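Local coordinates for protein putative oxidoreductase molybdopterin-binding subunit (Sulfolobus tokodaii, PDB 4ZOH) that binds a pterin cytosine dinucleotide and probably serves as the molybdopterin-binding subunit of an oxidoreductase of the aldehyde oxidase and xanthine dehydrogenase family, at residues Y41-I46 with E72-G77; R424-Y429 with S551-A556. All blocks are in the same frame, centred on the assembly; numbering follows the deposited sequence.

Contact 1. Residues Y41-I46 with E72-G77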
loop_
_atom_site.group_PDB
_atom_site.type_symbol
_atom_site.label_atom_id
_atom_site.label_comp_id
_atom_site.label_asym_id
_atom_site.label_seq_id
_atom_site.Cartn_x
_atom_site.Cartn_y
_atom_site.Cartn_z
ATOM N N TYR A 41 -35.590 9.811 7.255
ATOM C CA TYR A 41 -36.492 10.835 7.827
ATOM C C TYR A 41 -35.758 12.004 8.439
ATOM O O TYR A 41 -34.627 11.841 8.925
ATOM C CB TYR A 41 -37.396 10.204 8.910
ATOM C CG TYR A 41 -38.409 9.226 8.343
ATOM C CD1 TYR A 41 -39.469 9.671 7.531
ATOM C CD2 TYR A 41 -38.342 7.836 8.645
ATOM C CE1 TYR A 41 -40.403 8.765 7.028
ATOM C CE2 TYR A 41 -39.278 6.927 8.139
ATOM C CZ TYR A 41 -40.308 7.402 7.357
ATOM O OH TYR A 41 -41.233 6.544 6.830
ATOM N N PRO A 42 -36.385 13.207 8.404
ATOM C CA PRO A 42 -35.762 14.390 8.999
ATOM C C PRO A 42 -35.605 14.349 10.506
ATOM O O PRO A 42 -34.658 14.969 11.073
ATOM C CB PRO A 42 -36.708 15.544 8.585
ATOM C CG PRO A 42 -37.954 14.872 8.071
ATOM C CD PRO A 42 -37.565 13.532 7.565
ATOM N N HIS A 43 -36.537 13.672 11.175
ATOM C CA HIS A 43 -36.536 13.592 12.664
ATOM C C HIS A 43 -37.323 12.372 13.119
ATOM O O HIS A 43 -38.504 12.218 12.805
ATOM C CB HIS A 43 -37.110 14.836 13.331
ATOM C CG HIS A 43 -36.708 15.005 14.773
ATOM N ND1 HIS A 43 -37.283 15.949 15.617
ATOM C CD2 HIS A 43 -35.798 14.343 15.523
ATOM C CE1 HIS A 43 -36.698 15.901 16.802
ATOM N NE2 HIS A 43 -35.791 14.929 16.772
ATOM N N ALA A 44 -36.628 11.458 13.795
ATOM C CA ALA A 44 -37.198 10.147 14.148
ATOM C C ALA A 44 -36.445 9.532 15.288
ATOM O O ALA A 44 -35.212 9.763 15.463
ATOM C CB ALA A 44 -37.252 9.179 12.979
ATOM N N ARG A 45 -37.201 8.764 16.081
ATOM C CA ARG A 45 -36.559 7.796 16.978
ATOM C C ARG A 45 -36.259 6.570 16.191
ATOM O O ARG A 45 -36.999 6.228 15.266
ATOM C CB ARG A 45 -37.365 7.515 18.263
ATOM C CG ARG A 45 -37.037 8.634 19.221
ATOM C CD ARG A 45 -37.506 8.353 20.625
ATOM N NE ARG A 45 -37.408 9.577 21.411
ATOM C CZ ARG A 45 -38.370 10.500 21.515
ATOM N NH1 ARG A 45 -39.561 10.380 20.876
ATOM N NH2 ARG A 45 -38.113 11.569 22.275
ATOM N N ILE A 46 -35.126 5.955 16.519
ATOM C CA ILE A 46 -34.663 4.782 15.767
ATOM C C ILE A 46 -34.282 3.566 16.629
ATOM O O ILE A 46 -33.698 3.728 17.703
ATOM C CB ILE A 46 -33.441 5.144 14.844
ATOM C CG1 ILE A 46 -32.412 5.993 15.599
ATOM C CG2 ILE A 46 -33.919 5.802 13.522
ATOM C CD1 ILE A 46 -30.965 5.738 15.154
ATOM N N GLU A 72 -31.925 8.711 18.310
ATOM C CA GLU A 72 -32.648 9.777 17.642
ATOM C C GLU A 72 -31.835 10.382 16.477
ATOM O O GLU A 72 -30.743 10.957 16.695
ATOM C CB GLU A 72 -33.029 10.853 18.665
ATOM C CG GLU A 72 -34.101 11.871 18.189
ATOM C CD GLU A 72 -34.348 12.954 19.254
ATOM O OE1 GLU A 72 -34.164 12.658 20.464
ATOM O OE2 GLU A 72 -34.681 14.119 18.898
ATOM N N THR A 73 -32.397 10.247 15.276
ATOM C CA THR A 73 -31.833 10.841 14.084
ATOM C C THR A 73 -32.467 12.204 13.771
ATOM O O THR A 73 -33.703 12.310 13.792
ATOM C CB THR A 73 -31.932 9.910 12.868
ATOM O OG1 THR A 73 -31.315 10.573 11.746
ATOM C CG2 THR A 73 -33.351 9.552 12.533
ATOM N N THR A 74 -31.613 13.189 13.431
ATOM C CA THR A 74 -31.963 14.568 13.192
ATOM C C THR A 74 -31.875 15.166 11.764
ATOM O O THR A 74 -32.039 16.399 11.633
ATOM C CB THR A 74 -31.198 15.476 14.117
ATOM O OG1 THR A 74 -29.805 15.147 14.051
ATOM C CG2 THR A 74 -31.688 15.306 15.587
ATOM N N TYR A 75 -31.657 14.338 10.722
ATOM C CA TYR A 75 -31.664 14.802 9.309
ATOM C C TYR A 75 -31.643 13.631 8.389
ATOM O O TYR A 75 -30.970 12.627 8.688
ATOM C CB TYR A 75 -30.474 15.779 8.998
ATOM C CG TYR A 75 -29.065 15.287 9.236
ATOM C CD1 TYR A 75 -28.274 14.818 8.166
ATOM C CD2 TYR A 75 -28.507 15.245 10.524
ATOM C CE1 TYR A 75 -26.976 14.376 8.367
ATOM C CE2 TYR A 75 -27.212 14.795 10.732
ATOM C CZ TYR A 75 -26.435 14.368 9.620
ATOM O OH TYR A 75 -25.120 13.938 9.801
ATOM N N VAL A 76 -32.403 13.708 7.304
ATOM C CA VAL A 76 -32.226 12.803 6.168
ATOM C C VAL A 76 -30.729 12.835 5.761
ATOM O O VAL A 76 -30.098 13.935 5.704
ATOM C CB VAL A 76 -33.105 13.205 5.023
ATOM C CG1 VAL A 76 -33.059 12.202 3.848
ATOM C CG2 VAL A 76 -34.524 13.352 5.555
ATOM N N GLY A 77 -30.153 11.634 5.636
ATOM C CA GLY A 77 -28.737 11.461 5.299
ATOM C C GLY A 77 -27.859 11.173 6.509
ATOM O O GLY A 77 -26.649 10.880 6.330
#
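His43 and Glu72 join through a short, fairly straight hydrogen bond, NE2 to OE2 at 2.5 Å with 163° at the hydrogen. OE2 lies near the plane of the imidazole and is met on its anti side, and ring and carboxylate planes are 30° apart. CG is anti to the backbone N in both residues, and the imidazole meets the end of the extended Glu72 chain. OE2 also takes the backbone NH of Ser123, while the other ring nitrogen, ND1, is bonded to the carbonyl of Asp106. The guanidinium of Arg45 adds only a distant charge, NH2 lying 4.5 Å from Glu72 OE1 with no N-H aimed at it.

The backbones pair antiparallel at Ala44 and Thr73, in a hydrogen-bonded pair closed by Ala44 N to Thr73 O at 3.0 Å and Thr73 N to Ala44 O at 2.9 Å. Thr73 O receives more than the amide: His43 CA-H points at it, with CA 3.3 Å away, and the ring's CD2 comes up edge-on. On the face of Ala44 and Thr73, methyl CG2 of Thr73 rests on Ala44 CB at 3.9 Å and touches Ile46 CG2, the Thr73 and Ile46 side chains crossing at about a right angle; the Thr73 hydroxyl is bonded instead to Gln78 OE1, which also receives Thr74 N. Beyond the paired residues, Val76 CG2 lies beside Pro42 CD at 3.6 Å.

This is an edge pairing of the small antiparallel sheet in the a/b hammerhead region. Strand 44-48 is central, with strand 100-104 on its other side, where Arg45 bonds Glu103 through the backbone; His43 bonds Leu105 just beyond. Since both ring nitrogens of His43 face acceptors, the imidazole is probably protonated and its charge balanced by Glu72.

Contact 2. Residues R424-Y429 with S551-A556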
loop_
_atom_site.group_PDB
_atom_site.type_symbol
_atom_site.label_atom_id
_atom_site.label_comp_id
_atom_site.label_asym_id
_atom_site.label_seq_id
_atom_site.Cartn_x
_atom_site.Cartn_y
_atom_site.Cartn_z
ATOM N N ARG A 424 9.465 21.856 7.579
ATOM C CA ARG A 424 10.708 21.161 7.877
ATOM C C ARG A 424 11.549 21.161 6.590
ATOM O O ARG A 424 10.991 20.891 5.551
ATOM C CB ARG A 424 10.388 19.709 8.363
ATOM C CG ARG A 424 11.498 18.693 8.214
ATOM C CD ARG A 424 11.134 17.306 8.724
ATOM N NE ARG A 424 12.288 16.401 8.514
ATOM C CZ ARG A 424 12.274 15.222 7.895
ATOM N NH1 ARG A 424 11.154 14.679 7.440
ATOM N NH2 ARG A 424 13.400 14.556 7.787
ATOM N N ILE A 425 12.871 21.431 6.661
ATOM C CA ILE A 425 13.714 21.230 5.492
ATOM C C ILE A 425 14.889 20.355 5.894
ATOM O O ILE A 425 15.494 20.567 6.924
ATOM C CB ILE A 425 14.128 22.592 4.791
ATOM C CG1 ILE A 425 14.703 22.367 3.413
ATOM C CG2 ILE A 425 15.155 23.353 5.632
ATOM C CD1 ILE A 425 14.775 23.674 2.570
ATOM N N SER A 426 15.266 19.409 5.051
ATOM C CA SER A 426 16.282 18.464 5.471
ATOM C C SER A 426 17.267 18.149 4.366
ATOM O O SER A 426 16.855 17.961 3.215
ATOM C CB SER A 426 15.525 17.196 5.879
ATOM O OG SER A 426 16.406 16.184 6.207
ATOM N N VAL A 427 18.534 17.953 4.685
ATOM C CA VAL A 427 19.506 17.653 3.620
ATOM C C VAL A 427 20.225 16.366 3.891
ATOM O O VAL A 427 20.791 16.182 4.988
ATOM C CB VAL A 427 20.558 18.802 3.458
ATOM C CG1 VAL A 427 21.533 18.507 2.312
ATOM C CG2 VAL A 427 19.829 20.151 3.292
ATOM N N LYS A 428 20.230 15.458 2.905
ATOM C CA LYS A 428 20.804 14.114 3.145
ATOM C C LYS A 428 22.349 14.222 2.855
ATOM O O LYS A 428 22.817 15.207 2.266
ATOM C CB LYS A 428 20.159 13.077 2.240
ATOM C CG LYS A 428 18.633 12.936 2.403
ATOM C CD LYS A 428 18.067 11.640 1.830
ATOM C CE LYS A 428 16.624 11.383 2.389
ATOM N NZ LYS A 428 16.682 11.140 3.870
ATOM N N TYR A 429 23.113 13.233 3.263
ATOM C CA TYR A 429 24.560 13.241 3.076
ATOM C C TYR A 429 24.972 13.487 1.644
ATOM O O TYR A 429 25.978 14.200 1.458
ATOM C CB TYR A 429 25.132 11.906 3.506
ATOM C CG TYR A 429 26.640 11.820 3.535
ATOM C CD1 TYR A 429 27.406 12.406 4.567
ATOM C CD2 TYR A 429 27.314 11.097 2.547
ATOM C CE1 TYR A 429 28.800 12.257 4.576
ATOM C CE2 TYR A 429 28.710 10.985 2.539
ATOM C CZ TYR A 429 29.440 11.527 3.562
ATOM O OH TYR A 429 30.812 11.347 3.517
ATOM N N SER A 551 23.646 18.528 12.362
ATOM C CA SER A 551 22.488 18.165 11.582
ATOM C C SER A 551 22.017 19.309 10.655
ATOM O O SER A 551 21.904 20.449 11.092
ATOM C CB SER A 551 21.314 17.780 12.480
ATOM O OG SER A 551 20.151 17.617 11.670
ATOM N N LEU A 552 21.655 18.953 9.422
ATOM C CA LEU A 552 21.076 19.877 8.445
ATOM C C LEU A 552 19.598 19.488 8.192
ATOM O O LEU A 552 19.153 19.292 7.056
ATOM C CB LEU A 552 21.894 19.794 7.135
ATOM C CG LEU A 552 23.349 20.325 7.177
ATOM C CD1 LEU A 552 24.011 20.121 5.794
ATOM C CD2 LEU A 552 23.356 21.814 7.574
ATOM N N ASP A 553 18.870 19.284 9.270
ATOM C CA ASP A 553 17.440 18.982 9.201
ATOM C C ASP A 553 16.855 20.014 10.144
ATOM O O ASP A 553 17.164 19.999 11.308
ATOM C CB ASP A 553 17.164 17.537 9.709
ATOM C CG ASP A 553 15.743 17.051 9.378
ATOM O OD1 ASP A 553 14.738 17.807 9.537
ATOM O OD2 ASP A 553 15.623 15.921 8.872
ATOM N N THR A 554 16.017 20.912 9.658
ATOM C CA THR A 554 15.535 21.958 10.525
ATOM C C THR A 554 14.057 22.231 10.378
ATOM O O THR A 554 13.520 22.053 9.305
ATOM C CB THR A 554 16.421 23.249 10.473
ATOM O OG1 THR A 554 16.085 24.061 11.617
ATOM C CG2 THR A 554 16.252 24.027 9.189
ATOM N N THR A 555 13.408 22.576 11.473
ATOM C CA THR A 555 11.966 22.767 11.498
ATOM C C THR A 555 11.682 24.148 12.032
ATOM O O THR A 555 12.235 24.548 13.052
ATOM C CB THR A 555 11.276 21.668 12.374
ATOM O OG1 THR A 555 11.479 20.388 11.752
ATOM C CG2 THR A 555 9.789 21.901 12.499
ATOM N N ALA A 556 10.830 24.892 11.354
ATOM C CA ALA A 556 10.485 26.244 11.801
ATOM C C ALA A 556 8.996 26.262 12.045
ATOM O O ALA A 556 8.245 25.605 11.374
ATOM C CB ALA A 556 10.854 27.272 10.751
#
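Arg424 grips Asp553 side-on in a two-nitrogen salt bridge, giving NE to OD1 at 3.0 Å and NH2 to OD2 at 2.8 Å. Guanidinium and carboxylate are nearly coplanar, 6° apart, and both oxygens use their syn lone pairs. With CG anti to the backbone N (chi1 157°), the extended arginine chain rises from the sheet and leans toward Asp553 on the neighbouring strand. A third donor, Ser426 OG, comes to OD2 from above the carboxylate plane at 2.8 Å, so that oxygen is held from two directions.

Beneath this polar face the antiparallel strands are closely knit. Ile425 N to Thr554 O and Thr554 N to Ile425 O are both 2.8 Å, and Val427 N reaches Leu552 O. On the other face Ile425 CG2 meets Thr554 CG2 at 3.8 Å, and Val427 packs on Leu552, both also against Val542 of helix 538-547.

Beyond Val427 and Leu552 the segments part: Lys428, Tyr429 and Ser551 make no contact across. The second subunit takes over there, its Thr472 and Glu476 carbonyls binding Lys428 NZ and its Glu476 carboxylate binding Ser551 OG. Arg424 NH1 is likewise bonded to Glu473 O of that subunit, and to Ile474 O of its own chain. With two N-H groups and a hydroxyl on it, the Asp553 carboxylate is probably stabilised as an anion, its charge offset by an arginine that also reaches the subunit interface.

In the fold
From the N terminus, the chain meets contact 1 first: segment 41-46 pairs with 72-77 and closes a loop of 25 residues within the hammerhead region. The chain then runs through the first molybdopterin cofactor-binding region before contact 2 opens at 424-429; this longer loop, with 121 residues between its segments, 50 of them helical, returns at 551-556. The two loops are in series, neither nested nor crossing, and their centres lie 52 Å apart, with nearest atoms about 35 Å apart. Contact 1 joins edge strand 72-73 to the central strand 44-48 of the small hammerhead sheet, whereas contact 2 joins edge strand 553-559 to strand 420-427 beside the second subunit.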